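PDB 4D40: PILD processed protein from Shewanella oneidensis, which probably serves as a type IV pilin subunit, assembling after prepilin processing into pilus filaments thought to act in cell adhesion. Local coordinates for residues C69-L74 / T84-S88; S16-E21 / G54-K58. One frame throughout, in Å; residues are numbered along the deposited sequence.

Contact 1: residues C69-L74 / T84-S88; sequences CGTLSL and TNCWS
A disulfide closes the D-region of this pilin, the C-terminal disulfide-bounded part typical of type IV pilins, tying the residues before strand 72-75 to the tail after strand 80-81. Covalent link: Cys-69 SG and Cys-86 SG lie 2.0 Å apart with chi3 of -95°, both chi1 in the m well, both CA-to-CB bonds directed toward the opposite segment, and the CA atoms 5.9 Å apart, those of Leu-72 and Trp-87 being 8.5 Å apart. Backbone: Gly-70 turns the chain at positive phi (57/-136), after which Leu-72 to Leu-74 run extended as strand; residues 84-88 form an irregular tail, with Asn-85 also at positive phi (72/-1). No hydrogen bond joins the two segments directly. One polar bridge runs through Val-81, whose O accepts from Trp-87 NE1 and whose backbone pairs with Ser-73; separately, Cys-86 O accepts from Arg-6 and Gln-10 of helix 2-27. Apolar packing: the CA-to-CB bond of Trp-87 points sideways, but with chi1 -84° and chi2 81° its indole comes nearer the strand. Leu-72 (m, t) and Leu-74 (t, p) come nearest through their CB atoms, Leu-72 CB 4.1 Å from Trp-87 CZ2 and Leu-74 CB 4.2 Å from Trp-87 CH2, while Leu-72 CD2 lies 4.3 Å from Trp-87 NE1. Between these two leucines the backbone itself meets the indole, Ser-73 O lying 3.5 Å from Trp-87 CZ2.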
loop_
_atom_site.group_PDB
_atom_site.type_symbol
_atom_site.label_atom_id
_atom_site.label_comp_id
_atom_site.label_asym_id
_atom_site.label_seq_id
_atom_site.Cartn_x
_atom_site.Cartn_y
_atom_site.Cartn_z
ATOM N N CYS A 69 1.202 14.557 0.481
ATOM C CA CYS A 69 0.178 13.526 0.626
ATOM C C CYS A 69 0.450 12.625 1.823
ATOM O O CYS A 69 -0.396 11.823 2.212
ATOM C CB CYS A 69 0.066 12.694 -0.650
ATOM S SG CYS A 69 -0.625 13.662 -2.007
ATOM N N GLY A 70 1.628 12.765 2.416
ATOM C CA GLY A 70 1.964 12.013 3.609
ATOM C C GLY A 70 1.852 10.517 3.412
ATOM O O GLY A 70 2.275 9.971 2.391
ATOM N N THR A 71 1.260 9.849 4.392
ATOM C CA THR A 71 1.100 8.405 4.325
ATOM C C THR A 71 0.009 8.018 3.345
ATOM O O THR A 71 -1.103 8.554 3.386
ATOM C CB THR A 71 0.777 7.820 5.706
ATOM O OG1 THR A 71 1.871 8.084 6.591
ATOM C CG2 THR A 71 0.546 6.309 5.618
ATOM N N LEU A 72 0.342 7.070 2.476
ATOM C CA LEU A 72 -0.581 6.558 1.476
ATOM C C LEU A 72 -1.084 5.204 1.925
ATOM O O LEU A 72 -0.316 4.406 2.445
ATOM C CB LEU A 72 0.107 6.422 0.124
ATOM C CG LEU A 72 0.954 7.604 -0.323
ATOM C CD1 LEU A 72 1.847 7.174 -1.473
ATOM C CD2 LEU A 72 0.086 8.778 -0.717
ATOM N N SER A 73 -2.367 4.929 1.735
ATOM C CA SER A 73 -2.854 3.592 2.031
ATOM C C SER A 73 -3.833 3.107 0.983
ATOM O O SER A 73 -4.443 3.894 0.258
ATOM C CB SER A 73 -3.508 3.536 3.410
ATOM O OG SER A 73 -4.726 4.245 3.430
ATOM N N LEU A 74 -3.957 1.787 0.941
ATOM C CA LEU A 74 -4.800 1.072 -0.007
ATOM C C LEU A 74 -5.343 -0.163 0.704
ATOM O O LEU A 74 -4.562 -0.942 1.244
ATOM C CB LEU A 74 -3.991 0.686 -1.244
ATOM C CG LEU A 74 -4.649 -0.231 -2.275
ATOM C CD1 LEU A 74 -5.949 0.372 -2.740
ATOM C CD2 LEU A 74 -3.710 -0.459 -3.454
ATOM N N THR A 84 -8.559 12.337 -1.963
ATOM C CA THR A 84 -8.522 13.331 -3.028
ATOM C C THR A 84 -7.122 13.936 -3.132
ATOM O O THR A 84 -6.327 13.838 -2.193
ATOM C CB THR A 84 -9.579 14.448 -2.794
ATOM O OG1 THR A 84 -9.324 15.113 -1.551
ATOM C CG2 THR A 84 -10.992 13.861 -2.763
ATOM N N ASN A 85 -6.821 14.499 -4.302
ATOM C CA ASN A 85 -5.601 15.282 -4.541
ATOM C C ASN A 85 -4.275 14.513 -4.615
ATOM O O ASN A 85 -3.240 15.135 -4.841
ATOM C CB ASN A 85 -5.444 16.355 -3.455
ATOM C CG ASN A 85 -6.691 17.193 -3.267
ATOM O OD1 ASN A 85 -7.391 17.522 -4.227
ATOM N ND2 ASN A 85 -6.970 17.559 -2.021
ATOM N N CYS A 86 -4.277 13.193 -4.445
ATOM C CA CYS A 86 -3.008 12.484 -4.226
ATOM C C CYS A 86 -2.729 11.291 -5.121
ATOM O O CYS A 86 -1.608 11.130 -5.611
ATOM C CB CYS A 86 -2.940 12.033 -2.775
ATOM S SG CYS A 86 -2.631 13.427 -1.678
ATOM N N TRP A 87 -3.739 10.455 -5.324
ATOM C CA TRP A 87 -3.568 9.199 -6.048
ATOM C C TRP A 87 -3.772 9.353 -7.554
ATOM O O TRP A 87 -4.667 10.068 -8.003
ATOM C CB TRP A 87 -4.536 8.154 -5.493
ATOM C CG TRP A 87 -4.017 7.439 -4.280
ATOM C CD1 TRP A 87 -4.043 7.884 -2.987
ATOM C CD2 TRP A 87 -3.409 6.141 -4.244
ATOM N NE1 TRP A 87 -3.485 6.943 -2.151
ATOM C CE2 TRP A 87 -3.089 5.865 -2.898
ATOM C CE3 TRP A 87 -3.105 5.187 -5.219
ATOM C CZ2 TRP A 87 -2.478 4.678 -2.506
ATOM C CZ3 TRP A 87 -2.493 4.011 -4.829
ATOM C CH2 TRP A 87 -2.191 3.762 -3.485
ATOM N N SER A 88 -2.925 8.672 -8.321
ATOM C CA SER A 88 -3.014 8.657 -9.777
ATOM C C SER A 88 -2.926 7.229 -10.305
ATOM O O SER A 88 -2.703 7.015 -11.499
ATOM C CB SER A 88 -1.905 9.519 -10.386
ATOM O OG SER A 88 -2.162 10.893 -10.168
#

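Contact 2: residues S16-E21 / G54-K58; sequences SAQALE and GFSLK
Helix 16-21, part of helix 2-27, runs nearly antiparallel to strand 55-58: the short axes make 155° and approach to 10.3 Å. Backbone bonds from Leu-20 N to Ser-16 O and from Glu-21 N to Ala-17 O, each 3.1 Å, confirm alpha-helical geometry. In register, Ala-17 is level with Leu-57 (CA atoms 7.6 Å apart) and Leu-20 with Phe-55 (9.2 Å). Phe-55 (chi1 70°, p) and Leu-57 (m, t) point toward the helix, whereas Ser-56 points away. Leu-20 (m, t) is central: its CD1 sits 3.7 Å from the centroid of the Phe-55 ring and 9° off the normal, a CH-pi contact over the face, and 3.8 Å from Leu-57 CD1. Leu-57 CD1 also lies 3.6 Å from Ala-17 N, 3.8 Å from Ser-16 CB and 4.0 Å from Ala-17 CB, which is 4.2 Å from Phe-55 CZ. At the ring's edge, Glu-21 OE2 lies 4.2 Å from Phe-55 CE2; that oxygen is hydrogen-bonded to Tyr-30 OH, and the Tyr-30 ring meets Phe-55 edge-to-face. Without hydrogen bonds between the segments, apolar side chains join them, as in the type IV pilin fold, whose N-terminal helix packs against an antiparallel sheet.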
loop_
_atom_site.group_PDB
_atom_site.type_symbol
_atom_site.label_atom_id
_atom_site.label_comp_id
_atom_site.label_asym_id
_atom_site.label_seq_id
_atom_site.Cartn_x
_atom_site.Cartn_y
_atom_site.Cartn_z
ATOM N N SER A 16 1.242 -4.914 -5.075
ATOM C CA SER A 16 1.150 -5.667 -3.827
ATOM C C SER A 16 -0.280 -6.120 -3.556
ATOM O O SER A 16 -0.502 -7.261 -3.148
ATOM C CB SER A 16 1.668 -4.837 -2.659
ATOM O OG SER A 16 3.064 -4.603 -2.811
ATOM N N ALA A 17 -1.242 -5.235 -3.795
ATOM C CA ALA A 17 -2.651 -5.574 -3.605
ATOM C C ALA A 17 -3.070 -6.667 -4.583
ATOM O O ALA A 17 -3.907 -7.517 -4.258
ATOM C CB ALA A 17 -3.536 -4.338 -3.786
ATOM N N GLN A 18 -2.493 -6.636 -5.780
ATOM C CA GLN A 18 -2.830 -7.619 -6.813
ATOM C C GLN A 18 -2.331 -9.007 -6.415
ATOM O O GLN A 18 -2.991 -10.023 -6.657
ATOM C CB GLN A 18 -2.250 -7.195 -8.169
ATOM C CG GLN A 18 -2.937 -5.953 -8.734
ATOM C CD GLN A 18 -2.247 -5.372 -9.937
ATOM O OE1 GLN A 18 -1.157 -5.798 -10.319
ATOM N NE2 GLN A 18 -2.894 -4.393 -10.568
ATOM N N ALA A 19 -1.167 -9.050 -5.784
ATOM C CA ALA A 19 -0.634 -10.310 -5.292
ATOM C C ALA A 19 -1.497 -10.849 -4.147
ATOM O O ALA A 19 -1.725 -12.056 -4.048
ATOM C CB ALA A 19 0.803 -10.134 -4.843
ATOM N N LEU A 20 -1.973 -9.954 -3.288
ATOM C CA LEU A 20 -2.836 -10.351 -2.181
ATOM C C LEU A 20 -4.141 -10.959 -2.691
ATOM O O LEU A 20 -4.638 -11.910 -2.096
ATOM C CB LEU A 20 -3.121 -9.159 -1.267
ATOM C CG LEU A 20 -1.915 -8.685 -0.442
ATOM C CD1 LEU A 20 -2.183 -7.310 0.140
ATOM C CD2 LEU A 20 -1.581 -9.683 0.666
ATOM N N GLU A 21 -4.682 -10.433 -3.791
ATOM C CA GLU A 21 -5.922 -10.982 -4.354
ATOM C C GLU A 21 -5.707 -12.377 -4.940
ATOM O O GLU A 21 -6.623 -13.194 -4.953
ATOM C CB GLU A 21 -6.499 -10.073 -5.444
ATOM C CG GLU A 21 -7.388 -8.910 -5.009
ATOM C CD GLU A 21 -8.245 -9.180 -3.781
ATOM O OE1 GLU A 21 -9.130 -10.063 -3.809
ATOM O OE2 GLU A 21 -8.043 -8.475 -2.785
ATOM N N GLY A 54 -9.977 -8.736 5.396
ATOM C CA GLY A 54 -9.572 -7.411 4.956
ATOM C C GLY A 54 -8.088 -7.173 5.153
ATOM O O GLY A 54 -7.400 -8.002 5.748
ATOM N N PHE A 55 -7.592 -6.045 4.650
ATOM C CA PHE A 55 -6.220 -5.623 4.919
ATOM C C PHE A 55 -6.029 -4.136 4.681
ATOM O O PHE A 55 -6.859 -3.477 4.056
ATOM C CB PHE A 55 -5.218 -6.397 4.046
ATOM C CG PHE A 55 -5.272 -6.038 2.582
ATOM C CD1 PHE A 55 -4.656 -4.897 2.101
ATOM C CD2 PHE A 55 -5.938 -6.859 1.679
ATOM C CE1 PHE A 55 -4.702 -4.572 0.764
ATOM C CE2 PHE A 55 -5.983 -6.541 0.346
ATOM C CZ PHE A 55 -5.361 -5.390 -0.117
ATOM N N SER A 56 -4.903 -3.629 5.168
ATOM C CA SER A 56 -4.448 -2.288 4.846
ATOM C C SER A 56 -2.987 -2.340 4.439
ATOM O O SER A 56 -2.147 -2.841 5.190
ATOM C CB SER A 56 -4.616 -1.348 6.034
ATOM O OG SER A 56 -4.004 -0.097 5.760
ATOM N N LEU A 57 -2.704 -1.829 3.245
ATOM C CA LEU A 57 -1.334 -1.612 2.789
ATOM C C LEU A 57 -1.013 -0.144 2.982
ATOM O O LEU A 57 -1.822 0.712 2.613
ATOM C CB LEU A 57 -1.169 -1.997 1.316
ATOM C CG LEU A 57 -1.074 -3.482 0.989
ATOM C CD1 LEU A 57 -1.302 -3.714 -0.507
ATOM C CD2 LEU A 57 0.281 -4.023 1.417
ATOM N N LYS A 58 0.148 0.167 3.559
ATOM C CA LYS A 58 0.523 1.563 3.730
ATOM C C LYS A 58 1.923 1.835 3.231
ATOM O O LYS A 58 2.797 0.969 3.279
ATOM C CB LYS A 58 0.435 1.994 5.193
ATOM C CG LYS A 58 -0.959 1.889 5.783
ATOM C CD LYS A 58 -1.002 2.489 7.174
ATOM C CE LYS A 58 -2.424 2.761 7.612
ATOM N NZ LYS A 58 -3.148 1.489 7.825
#

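Both contacts reach the same antiparallel sheet through neighbouring strands: 72-75 supplies the strand side of contact 1 and 55-61 that of contact 2, and Leu-74 O lies 2.9 Å from Leu-57 N, a probable hydrogen bond. The contact centres are about 15 Å apart on opposite sides of the chain's centre. Contact 2 is the more central, about 7 Å from that centre against 10 Å, and none of its touching residues is exposed; contact 1 is partly buried. The chemistry differs too: the core joins helix to sheet by noncovalent apolar packing, whereas the irregular tail is fixed covalently and by an indole. Helix 2-27 serves both, its Leu-13 touching Trp-87 and its Ala-17 touching Leu-74.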